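Local coordinates for glycosyl hydrolases family 31 family protein (Aspergillus niger, PDB 6DRU) that releases alpha-xylose from the non-reducing terminal glucose of xyloglucan oligosaccharides, as an alpha-xylosidase of glycosyl hydrolase family 31, at residues N192-G197 with L433-L438; G132-A137 with A210-L215; R592-A597 with E711-N716; G596-S601 with F645-L650. All coordinates share one frame; numbering follows the deposited sequence.

Contact 1: residues N192-G197 with L433-L438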
loop_
_atom_site.group_PDB
_atom_site.type_symbol
_atom_site.label_atom_id
_atom_site.label_comp_id
_atom_site.label_asym_id
_atom_site.label_seq_id
_atom_site.Cartn_x
_atom_site.Cartn_y
_atom_site.Cartn_z
ATOM N N ASN A 192 1.039 -10.799 23.076
ATOM C CA ASN A 192 2.494 -10.631 23.001
ATOM C C ASN A 192 2.890 -10.148 21.604
ATOM O O ASN A 192 3.448 -10.879 20.782
ATOM C CB ASN A 192 3.193 -11.936 23.361
ATOM C CG ASN A 192 4.697 -11.781 23.477
ATOM O OD1 ASN A 192 5.203 -10.701 23.784
ATOM N ND2 ASN A 192 5.422 -12.865 23.229
ATOM N N MET A 193 2.596 -8.872 21.346
ATOM C CA MET A 193 2.800 -8.277 20.033
ATOM C C MET A 193 3.326 -6.855 20.194
ATOM O O MET A 193 2.758 -6.072 20.975
ATOM C CB MET A 193 1.499 -8.271 19.225
ATOM C CG MET A 193 0.843 -9.635 19.079
ATOM S SD MET A 193 1.612 -10.639 17.799
ATOM C CE MET A 193 0.876 -9.921 16.333
ATOM N N PRO A 194 4.398 -6.488 19.490
ATOM C CA PRO A 194 4.892 -5.106 19.528
ATOM C C PRO A 194 4.250 -4.172 18.512
ATOM O O PRO A 194 4.605 -2.989 18.482
ATOM C CB PRO A 194 6.381 -5.289 19.216
ATOM C CG PRO A 194 6.401 -6.443 18.277
ATOM C CD PRO A 194 5.284 -7.366 18.706
ATOM N N ALA A 195 3.325 -4.660 17.693
ATOM C CA ALA A 195 2.723 -3.838 16.657
ATOM C C ALA A 195 1.619 -2.957 17.228
ATOM O O ALA A 195 0.922 -3.330 18.176
ATOM C CB ALA A 195 2.158 -4.714 15.537
ATOM N N GLU A 196 1.469 -1.774 16.641
ATOM C CA GLU A 196 0.326 -0.937 16.964
ATOM C C GLU A 196 -0.956 -1.601 16.478
ATOM O O GLU A 196 -0.956 -2.412 15.548
ATOM C CB GLU A 196 0.474 0.448 16.336
ATOM C CG GLU A 196 1.586 1.288 16.943
ATOM C CD GLU A 196 1.521 2.743 16.515
ATOM O OE1 GLU A 196 0.813 3.046 15.532
ATOM O OE2 GLU A 196 2.176 3.586 17.165
ATOM N N GLY A 197 -2.064 -1.253 17.123
ATOM C CA GLY A 197 -3.325 -1.865 16.766
ATOM C C GLY A 197 -4.516 -1.379 17.559
ATOM O O GLY A 197 -4.751 -0.172 17.677
ATOM N N LEU A 433 4.371 1.067 12.889
ATOM C CA LEU A 433 3.154 0.260 12.883
ATOM C C LEU A 433 3.420 -1.191 13.265
ATOM O O LEU A 433 2.517 -1.872 13.765
ATOM C CB LEU A 433 2.484 0.327 11.511
ATOM C CG LEU A 433 1.844 1.672 11.168
ATOM C CD1 LEU A 433 0.947 1.555 9.946
ATOM C CD2 LEU A 433 1.070 2.204 12.359
ATOM N N SER A 434 4.638 -1.687 13.040
ATOM C CA SER A 434 4.936 -3.096 13.265
ATOM C C SER A 434 5.633 -3.379 14.589
ATOM O O SER A 434 5.550 -4.509 15.079
ATOM C CB SER A 434 5.802 -3.643 12.122
ATOM O OG SER A 434 7.030 -2.941 12.029
ATOM N N VAL A 435 6.310 -2.393 15.178
ATOM C CA VAL A 435 7.146 -2.641 16.347
ATOM C C VAL A 435 7.135 -1.421 17.264
ATOM O O VAL A 435 7.881 -1.360 18.249
ATOM C CB VAL A 435 8.577 -3.023 15.914
ATOM C CG1 VAL A 435 9.408 -1.785 15.598
ATOM C CG2 VAL A 435 9.256 -3.891 16.965
ATOM N N GLY A 436 6.265 -0.451 16.960
ATOM C CA GLY A 436 6.299 0.829 17.653
ATOM C C GLY A 436 6.119 0.731 19.157
ATOM O O GLY A 436 6.715 1.509 19.907
ATOM N N LYS A 437 5.296 -0.212 19.622
ATOM C CA LYS A 437 5.061 -0.350 21.055
ATOM C C LYS A 437 6.324 -0.712 21.823
ATOM O O LYS A 437 6.323 -0.635 23.057
ATOM C CB LYS A 437 3.977 -1.399 21.314
ATOM C CG LYS A 437 2.718 -1.206 20.485
ATOM C CD LYS A 437 2.007 0.086 20.850
ATOM C CE LYS A 437 1.162 -0.081 22.102
ATOM N NZ LYS A 437 1.360 1.034 23.067
ATOM N N LEU A 438 7.394 -1.107 21.129
ATOM C CA LEU A 438 8.651 -1.461 21.773
ATOM C C LEU A 438 9.467 -0.243 22.187
ATOM O O LEU A 438 10.296 -0.355 23.096
ATOM C CB LEU A 438 9.477 -2.350 20.833
ATOM C CG LEU A 438 10.959 -2.609 21.118
ATOM C CD1 LEU A 438 11.138 -3.422 22.389
ATOM C CD2 LEU A 438 11.620 -3.303 19.939
#
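L433 meets E196 with both backbone and side chain, and so begins a junction between the turn of helix 432-435, in the TIM-barrel domain, and the loop that joins strands 187-191 and 197-201. Its carbonyl O accepts a weak hydrogen bond from E196 N, and its CD2 methyl lies 3.3 Å from E196 OE1, the two side chains crossing obliquely. The other carboxylate oxygen, E196 OE2, is held by Q432 NE2. L433 also packs on P131 of a second subunit and Y127 of a third. S434 contributes its backbone: its carbonyl O rests 3.3 Å from A195 CA and also touches A195 CB. At V435 the CG2 branch, anti to the backbone N, packs on P194 CB at 3.9 Å. G436 passes close by P194 O, but the hydrogen bond to this oxygen comes from the next residue. K437 N reaches P194 O at 3.1 Å, the donor tilted 17° from the carbonyl plane. K437 CB and CG lie beside the same oxygen, and CD passes E196 CG at 4.1 Å, the two chains at about a right angle. The bent lysine then takes NZ to P177 O. L438 closes the turn through its N, bonded to V435 O. The cross-links are thus backbone to backbone, one of them weak, and the charged groups of E196 and K437, which stay 6.5 Å apart between OE2 and NZ, are engaged with other residues instead of pairing with each other.

Contact 2: residues G132-A137 with A210-L215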
loop_
_atom_site.group_PDB
_atom_site.type_symbol
_atom_site.label_atom_id
_atom_site.label_comp_id
_atom_site.label_asym_id
_atom_site.label_seq_id
_atom_site.Cartn_x
_atom_site.Cartn_y
_atom_site.Cartn_z
ATOM N N GLY A 132 4.629 -6.972 -0.116
ATOM C CA GLY A 132 5.388 -8.023 0.527
ATOM C C GLY A 132 4.500 -9.008 1.256
ATOM O O GLY A 132 3.284 -9.061 1.058
ATOM N N ALA A 133 5.129 -9.799 2.125
ATOM C CA ALA A 133 4.443 -10.868 2.834
ATOM C C ALA A 133 3.951 -10.463 4.217
ATOM O O ALA A 133 3.207 -11.232 4.833
ATOM C CB ALA A 133 5.358 -12.092 2.964
ATOM N N GLU A 134 4.345 -9.293 4.718
ATOM C CA GLU A 134 3.840 -8.833 6.006
ATOM C C GLU A 134 2.335 -8.615 5.928
ATOM O O GLU A 134 1.807 -8.163 4.909
ATOM C CB GLU A 134 4.535 -7.540 6.429
ATOM C CG GLU A 134 6.027 -7.676 6.667
ATOM C CD GLU A 134 6.693 -6.344 6.964
ATOM O OE1 GLU A 134 6.644 -5.902 8.131
ATOM O OE2 GLU A 134 7.254 -5.734 6.026
ATOM N N PHE A 135 1.642 -8.942 7.015
ATOM C CA PHE A 135 0.189 -8.948 7.032
ATOM C C PHE A 135 -0.329 -8.237 8.273
ATOM O O PHE A 135 0.372 -8.095 9.278
ATOM C CB PHE A 135 -0.367 -10.381 6.995
ATOM C CG PHE A 135 0.106 -11.242 8.136
ATOM C CD1 PHE A 135 1.288 -11.960 8.035
ATOM C CD2 PHE A 135 -0.625 -11.326 9.311
ATOM C CE1 PHE A 135 1.731 -12.749 9.083
ATOM C CE2 PHE A 135 -0.188 -12.111 10.361
ATOM C CZ PHE A 135 0.993 -12.823 10.247
ATOM N N SER A 136 -1.577 -7.793 8.182
ATOM C CA SER A 136 -2.337 -7.323 9.327
ATOM C C SER A 136 -3.199 -8.464 9.852
ATOM O O SER A 136 -3.671 -9.312 9.089
ATOM C CB SER A 136 -3.204 -6.118 8.957
ATOM O OG SER A 136 -4.497 -6.524 8.543
ATOM N N ALA A 137 -3.394 -8.490 11.168
ATOM C CA ALA A 137 -4.075 -9.598 11.821
ATOM C C ALA A 137 -5.204 -9.078 12.693
ATOM O O ALA A 137 -5.068 -8.043 13.351
ATOM C CB ALA A 137 -3.105 -10.423 12.672
ATOM N N ALA A 210 -3.325 -6.293 14.840
ATOM C CA ALA A 210 -1.930 -5.925 14.633
ATOM C C ALA A 210 -1.805 -5.292 13.256
ATOM O O ALA A 210 -2.188 -5.907 12.255
ATOM C CB ALA A 210 -1.012 -7.144 14.756
ATOM N N ALA A 211 -1.272 -4.068 13.208
ATOM C CA ALA A 211 -1.208 -3.333 11.946
ATOM C C ALA A 211 -0.307 -4.030 10.935
ATOM O O ALA A 211 -0.657 -4.142 9.754
ATOM C CB ALA A 211 -0.725 -1.905 12.198
ATOM N N SER A 212 0.856 -4.500 11.375
ATOM C CA SER A 212 1.788 -5.191 10.495
ATOM C C SER A 212 2.619 -6.142 11.337
ATOM O O SER A 212 3.208 -5.729 12.340
ATOM C CB SER A 212 2.689 -4.201 9.748
ATOM O OG SER A 212 3.667 -4.879 8.976
ATOM N N THR A 213 2.659 -7.407 10.933
ATOM C CA THR A 213 3.391 -8.416 11.684
ATOM C C THR A 213 3.666 -9.602 10.774
ATOM O O THR A 213 3.109 -9.718 9.680
ATOM C CB THR A 213 2.619 -8.857 12.931
ATOM O OG1 THR A 213 3.419 -9.768 13.695
ATOM C CG2 THR A 213 1.319 -9.542 12.536
ATOM N N THR A 214 4.544 -10.485 11.245
ATOM C CA THR A 214 4.814 -11.751 10.583
ATOM C C THR A 214 4.393 -12.946 11.421
ATOM O O THR A 214 4.598 -14.088 10.994
ATOM C CB THR A 214 6.303 -11.871 10.231
ATOM O OG1 THR A 214 7.073 -12.004 11.434
ATOM C CG2 THR A 214 6.771 -10.640 9.465
ATOM N N LEU A 215 3.804 -12.717 12.597
ATOM C CA LEU A 215 3.467 -13.784 13.530
ATOM C C LEU A 215 2.555 -13.268 14.636
ATOM O O LEU A 215 2.832 -12.226 15.238
ATOM C CB LEU A 215 4.736 -14.384 14.138
ATOM C CG LEU A 215 4.532 -15.346 15.311
ATOM C CD1 LEU A 215 3.771 -16.581 14.862
ATOM C CD2 LEU A 215 5.865 -15.727 15.937
#
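F135 and T213 form an antiparallel hydrogen-bonded pair at one end of a beta bulge; A137 and A210 form the next such pair, with S136 alone on one strand facing two residues, A211 and S212, on the other. The strands, 135-142 and 205-213, are neighbours in an antiparallel five-stranded sheet, and the second turns a corner at A211 and S212. F135 shows how a side chain exploits such a pairing. Its CB leaves on the same face of the sheet as that of T213. CG sits between the backbone N and the carbonyl carbon (chi1 58°), and the ring comes to lie against the T213 carbonyl, whose oxygen stands 3.3 Å above the ring plane and offset toward the rim. CD1 and CE1 are the ring atoms nearest this oxygen. Further out, CE1 meets T214 C at 3.5 Å, and the tip, CZ, reaches L215 N at 3.7 Å. On the other branch CE2 packs on T213 CG2, also at 3.7 Å. Y126 meets the ring edge-to-face. T213 O therefore serves twice, covering the ring and accepting the N-H of F135 in an almost straight bond (177°); T213 N returns a bond to F135 O at 2.9 Å. Beside the pair, E134 N bonds E134 OE2 of a second subunit, joining the loop that leads into strand 135-142 to that neighbour. At the bulge itself, A210 O accepts from A137 N at 3.1 Å and at the same time receives a CA-H contact from S136 CA, 3.3 Å away.

Contact 3: residues R592-A597 with E711-N716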
loop_
_atom_site.group_PDB
_atom_site.type_symbol
_atom_site.label_atom_id
_atom_site.label_comp_id
_atom_site.label_asym_id
_atom_site.label_seq_id
_atom_site.Cartn_x
_atom_site.Cartn_y
_atom_site.Cartn_z
ATOM N N ARG A 592 5.697 9.594 55.650
ATOM C CA ARG A 592 6.226 8.769 54.571
ATOM C C ARG A 592 7.451 7.989 55.031
ATOM O O ARG A 592 7.566 6.783 54.779
ATOM C CB ARG A 592 6.562 9.646 53.363
ATOM C CG ARG A 592 7.237 8.914 52.215
ATOM C CD ARG A 592 6.265 7.994 51.498
ATOM N NE ARG A 592 6.913 7.251 50.422
ATOM C CZ ARG A 592 6.272 6.449 49.577
ATOM N NH1 ARG A 592 4.960 6.282 49.683
ATOM N NH2 ARG A 592 6.943 5.813 48.628
ATOM N N TYR A 593 8.381 8.663 55.713
ATOM C CA TYR A 593 9.554 7.969 56.235
ATOM C C TYR A 593 9.187 7.017 57.365
ATOM O O TYR A 593 9.877 6.013 57.574
ATOM C CB TYR A 593 10.600 8.978 56.709
ATOM C CG TYR A 593 11.277 9.718 55.580
ATOM C CD1 TYR A 593 12.255 9.102 54.812
ATOM C CD2 TYR A 593 10.938 11.030 55.280
ATOM C CE1 TYR A 593 12.876 9.769 53.777
ATOM C CE2 TYR A 593 11.554 11.707 54.245
ATOM C CZ TYR A 593 12.524 11.071 53.497
ATOM O OH TYR A 593 13.145 11.736 52.463
ATOM N N GLN A 594 8.112 7.309 58.101
ATOM C CA GLN A 594 7.675 6.406 59.159
ATOM C C GLN A 594 7.112 5.109 58.591
ATOM O O GLN A 594 7.159 4.068 59.257
ATOM C CB GLN A 594 6.638 7.096 60.045
ATOM C CG GLN A 594 6.348 6.369 61.349
ATOM C CD GLN A 594 5.331 7.097 62.206
ATOM O OE1 GLN A 594 4.879 8.191 61.862
ATOM N NE2 GLN A 594 4.966 6.494 63.331
ATOM N N LEU A 595 6.588 5.149 57.367
ATOM C CA LEU A 595 6.069 3.969 56.692
ATOM C C LEU A 595 7.150 3.206 55.932
ATOM O O LEU A 595 6.822 2.361 55.092
ATOM C CB LEU A 595 4.939 4.364 55.737
ATOM C CG LEU A 595 3.636 4.855 56.369
ATOM C CD1 LEU A 595 2.875 5.758 55.406
ATOM C CD2 LEU A 595 2.772 3.680 56.803
ATOM N N GLY A 596 8.427 3.487 56.212
ATOM C CA GLY A 596 9.501 2.888 55.433
ATOM C C GLY A 596 9.554 1.375 55.539
ATOM O O GLY A 596 9.768 0.683 54.541
ATOM N N ALA A 597 9.366 0.843 56.749
ATOM C CA ALA A 597 9.360 -0.607 56.918
ATOM C C ALA A 597 8.192 -1.240 56.174
ATOM O O ALA A 597 8.341 -2.295 55.545
ATOM C CB ALA A 597 9.311 -0.964 58.404
ATOM N N GLU A 711 1.858 -3.070 64.200
ATOM C CA GLU A 711 2.347 -4.210 63.429
ATOM C C GLU A 711 2.624 -3.825 61.982
ATOM O O GLU A 711 3.648 -4.226 61.417
ATOM C CB GLU A 711 1.336 -5.354 63.445
ATOM C CG GLU A 711 0.502 -5.478 64.692
ATOM C CD GLU A 711 -0.603 -6.502 64.526
ATOM O OE1 GLU A 711 -0.321 -7.713 64.645
ATOM O OE2 GLU A 711 -1.751 -6.096 64.247
ATOM N N LEU A 712 1.721 -3.058 61.366
ATOM C CA LEU A 712 1.939 -2.639 59.986
ATOM C C LEU A 712 3.131 -1.700 59.877
ATOM O O LEU A 712 3.858 -1.739 58.878
ATOM C CB LEU A 712 0.665 -1.997 59.422
ATOM C CG LEU A 712 0.302 -0.533 59.683
ATOM C CD1 LEU A 712 0.892 0.390 58.624
ATOM C CD2 LEU A 712 -1.209 -0.374 59.746
ATOM N N LEU A 713 3.359 -0.866 60.894
ATOM C CA LEU A 713 4.558 -0.040 60.917
ATOM C C LEU A 713 5.820 -0.870 61.106
ATOM O O LEU A 713 6.918 -0.378 60.825
ATOM C CB LEU A 713 4.449 1.012 62.022
ATOM C CG LEU A 713 4.123 2.444 61.595
ATOM C CD1 LEU A 713 2.820 2.502 60.820
ATOM C CD2 LEU A 713 4.063 3.358 62.807
ATOM N N SER A 714 5.689 -2.116 61.574
ATOM C CA SER A 714 6.841 -2.992 61.743
ATOM C C SER A 714 7.252 -3.680 60.448
ATOM O O SER A 714 8.408 -4.098 60.327
ATOM C CB SER A 714 6.550 -4.054 62.805
ATOM O OG SER A 714 5.790 -5.116 62.254
ATOM N N GLY A 715 6.338 -3.803 59.482
ATOM C CA GLY A 715 6.595 -4.459 58.225
ATOM C C GLY A 715 6.165 -5.916 58.173
ATOM O O GLY A 715 5.891 -6.430 57.081
ATOM N N ASN A 716 6.104 -6.595 59.322
ATOM C CA ASN A 716 5.689 -7.998 59.363
ATOM C C ASN A 716 4.192 -8.076 59.083
ATOM O O ASN A 716 3.353 -8.129 59.981
ATOM C CB ASN A 716 6.033 -8.643 60.700
ATOM C CG ASN A 716 7.503 -8.534 61.040
ATOM O OD1 ASN A 716 8.212 -7.676 60.510
ATOM N ND2 ASN A 716 7.979 -9.423 61.905
#
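L713 is clasped by Q594 and L595 where helix 582-594 gives way to helix 596-609, while A597 CB lies against the carbonyls of L713 and S714. The contact sets this part of the TIM-barrel domain against the chain's C-terminal end, after helix 709-712. The first shell mixes methyl-to-methyl contacts with methyls laid against an amide and carbonyls. L713 CD2 lies 3.3 Å from Q594 NE2 and also meets CD and CG of that extended side chain. Its other branch, CD1, faces L595 CD2 at 4.2 Å, and the same L595 methyl touches L712 CD1. A597 CB is 3.5 Å from L713 O and somewhat farther from S714 O. Beyond it, A597 O stands 3.9 Å from G715 CA.

The next shell fixes these groups. L595 is both the residue that leaves the first helix and the N-cap position of the second, so the break between helices sets where Q594, L595 and A597 stand relative to one another. On the other segment G715 leaves the helical conformation with phi 96°, and S714 OG accepts from N716 N at 3.3 Å, an ST turn. Outside the two segments, W680 packs on L713 and F550 on L595. R592, just before the break, binds the carbonyls of L250, L551 and P552.

No hydrogen bond spans the two segments directly. The chain end is joined to the helix break by van der Waals contact of methyls with one another, with the Q594 amide and with backbone carbonyls; a polar tie close by is the bond from S601 OG to G715 O.

Contact 4: residues G596-S601 with F645-L650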
loop_
_atom_site.group_PDB
_atom_site.type_symbol
_atom_site.label_atom_id
_atom_site.label_comp_id
_atom_site.label_asym_id
_atom_site.label_seq_id
_atom_site.Cartn_x
_atom_site.Cartn_y
_atom_site.Cartn_z
ATOM N N GLY A 596 8.427 3.487 56.212
ATOM C CA GLY A 596 9.501 2.888 55.433
ATOM C C GLY A 596 9.554 1.375 55.539
ATOM O O GLY A 596 9.768 0.683 54.541
ATOM N N ALA A 597 9.366 0.843 56.749
ATOM C CA ALA A 597 9.360 -0.607 56.918
ATOM C C ALA A 597 8.192 -1.240 56.174
ATOM O O ALA A 597 8.341 -2.295 55.545
ATOM C CB ALA A 597 9.311 -0.964 58.404
ATOM N N TYR A 598 7.017 -0.610 56.241
ATOM C CA TYR A 598 5.856 -1.110 55.512
ATOM C C TYR A 598 6.078 -1.032 54.007
ATOM O O TYR A 598 5.717 -1.957 53.269
ATOM C CB TYR A 598 4.619 -0.312 55.918
ATOM C CG TYR A 598 3.311 -0.834 55.373
ATOM C CD1 TYR A 598 2.737 -1.993 55.879
ATOM C CD2 TYR A 598 2.637 -0.152 54.370
ATOM C CE1 TYR A 598 1.535 -2.465 55.391
ATOM C CE2 TYR A 598 1.435 -0.615 53.876
ATOM C CZ TYR A 598 0.889 -1.771 54.389
ATOM O OH TYR A 598 -0.310 -2.235 53.900
ATOM N N LEU A 599 6.673 0.065 53.533
ATOM C CA LEU A 599 6.927 0.221 52.104
ATOM C C LEU A 599 7.931 -0.810 51.607
ATOM O O LEU A 599 7.695 -1.488 50.599
ATOM C CB LEU A 599 7.427 1.633 51.810
ATOM C CG LEU A 599 6.386 2.747 51.891
ATOM C CD1 LEU A 599 7.068 4.105 51.943
ATOM C CD2 LEU A 599 5.437 2.663 50.708
ATOM N N LYS A 600 9.067 -0.935 52.295
ATOM C CA LYS A 600 10.090 -1.874 51.848
ATOM C C LYS A 600 9.587 -3.312 51.920
ATOM O O LYS A 600 10.024 -4.164 51.136
ATOM C CB LYS A 600 11.360 -1.686 52.683
ATOM C CG LYS A 600 12.433 -2.741 52.468
ATOM C CD LYS A 600 13.543 -2.639 53.505
ATOM C CE LYS A 600 14.851 -3.196 52.962
ATOM N NZ LYS A 600 16.034 -2.684 53.710
ATOM N N SER A 601 8.646 -3.593 52.822
ATOM C CA SER A 601 8.106 -4.945 52.933
ATOM C C SER A 601 7.150 -5.263 51.788
ATOM O O SER A 601 7.199 -6.360 51.219
ATOM C CB SER A 601 7.405 -5.117 54.279
ATOM O OG SER A 601 6.996 -6.459 54.466
ATOM N N PHE A 645 -3.575 0.016 49.947
ATOM C CA PHE A 645 -2.145 0.285 49.797
ATOM C C PHE A 645 -1.401 -0.702 50.684
ATOM O O PHE A 645 -1.264 -0.495 51.891
ATOM C CB PHE A 645 -1.822 1.728 50.160
ATOM C CG PHE A 645 -0.399 2.111 49.891
ATOM C CD1 PHE A 645 0.110 2.062 48.606
ATOM C CD2 PHE A 645 0.430 2.519 50.921
ATOM C CE1 PHE A 645 1.421 2.411 48.354
ATOM C CE2 PHE A 645 1.742 2.872 50.673
ATOM C CZ PHE A 645 2.238 2.819 49.387
ATOM N N GLY A 646 -0.918 -1.783 50.081
ATOM C CA GLY A 646 -0.399 -2.899 50.829
ATOM C C GLY A 646 -1.535 -3.734 51.385
ATOM O O GLY A 646 -2.709 -3.509 51.072
ATOM N N PRO A 647 -1.211 -4.714 52.233
ATOM C CA PRO A 647 -2.253 -5.612 52.751
ATOM C C PRO A 647 -3.069 -5.044 53.901
ATOM O O PRO A 647 -4.104 -5.634 54.244
ATOM C CB PRO A 647 -1.452 -6.838 53.207
ATOM C CG PRO A 647 -0.129 -6.282 53.594
ATOM C CD PRO A 647 0.139 -5.139 52.643
ATOM N N ARG A 648 -2.666 -3.926 54.499
ATOM C CA ARG A 648 -3.303 -3.453 55.721
ATOM C C ARG A 648 -3.979 -2.094 55.603
ATOM O O ARG A 648 -4.939 -1.844 56.332
ATOM C CB ARG A 648 -2.282 -3.392 56.869
ATOM C CG ARG A 648 -1.545 -4.699 57.118
ATOM C CD ARG A 648 -2.382 -5.661 57.948
ATOM N NE ARG A 648 -1.772 -6.986 58.041
ATOM C CZ ARG A 648 -1.181 -7.462 59.133
ATOM N NH1 ARG A 648 -1.125 -6.725 60.233
ATOM N NH2 ARG A 648 -0.653 -8.680 59.129
ATOM N N LEU A 649 -3.527 -1.220 54.708
ATOM C CA LEU A 649 -4.040 0.141 54.637
ATOM C C LEU A 649 -5.110 0.260 53.561
ATOM O O LEU A 649 -4.959 -0.279 52.462
ATOM C CB LEU A 649 -2.908 1.131 54.355
ATOM C CG LEU A 649 -1.876 1.310 55.469
ATOM C CD1 LEU A 649 -0.770 2.250 55.027
ATOM C CD2 LEU A 649 -2.542 1.828 56.732
ATOM N N LEU A 650 -6.193 0.966 53.884
ATOM C CA LEU A 650 -7.237 1.309 52.925
ATOM C C LEU A 650 -7.271 2.825 52.780
ATOM O O LEU A 650 -7.520 3.537 53.757
ATOM C CB LEU A 650 -8.599 0.778 53.371
ATOM C CG LEU A 650 -9.791 1.218 52.519
ATOM C CD1 LEU A 650 -9.917 0.338 51.286
ATOM C CD2 LEU A 650 -11.080 1.201 53.325
#
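Y598 drives its ring from helix 596-609 into the turn between strands 643-645 and 649-651, a beta hairpin in which F645 N bonds L649 O. Hydrogen bonds come first. CG is anti to the backbone N (chi1 -173°), and at the far end of the ring the hydroxyl donates to F645 O at 2.8 Å, in the carbonyl plane and on a lone pair. Y598 OH in turn accepts from R648 N at 3.0 Å (162°) and, weakly, from L649 N. F645 O and R648 N both lie at the edge of the ring, near its plane.

Apolar contacts surround this polar tip. P647 CD meets Y598 CZ at 3.9 Å, the two side chains reaching tip to tip, and L649 CD1 lies 3.8 Å from Y598 CE2 as these two slide past each other in opposite directions. A second pair stands beside them: L599 CD2 touches F645 CZ at 3.5 Å, at the edge of that ring. L712 covers both Y598 and L649.

A buried phenol hydroxyl is thus satisfied by backbone alone, giving one hydrogen bond and taking one good and one weak, and it stitches the turn of the C-terminal domain to helix 596-609.

Overall arrangement
The four contacts form two pairs on opposite sides of the chain's centre. Contacts 1 and 2 have centres 11 Å apart and are joined by E196 O, which probably bonds A211 N; together they tie the bulged N-terminal sheet to helix 432-435 of the TIM-barrel domain and to neighbouring subunits. Contacts 3 and 4, centres 7 Å apart, overlap at the start of helix 596-609, whose A597 faces the chain end in contact 3 and whose Y598 and L599 face the hairpin in contact 4. Between the pairs, centres lie 36 to 50 Å apart. All four lie away from the xylose pocket, where D395 and the probable proton donor D487 line the site; they join the parts of the fold around the catalytic barrel.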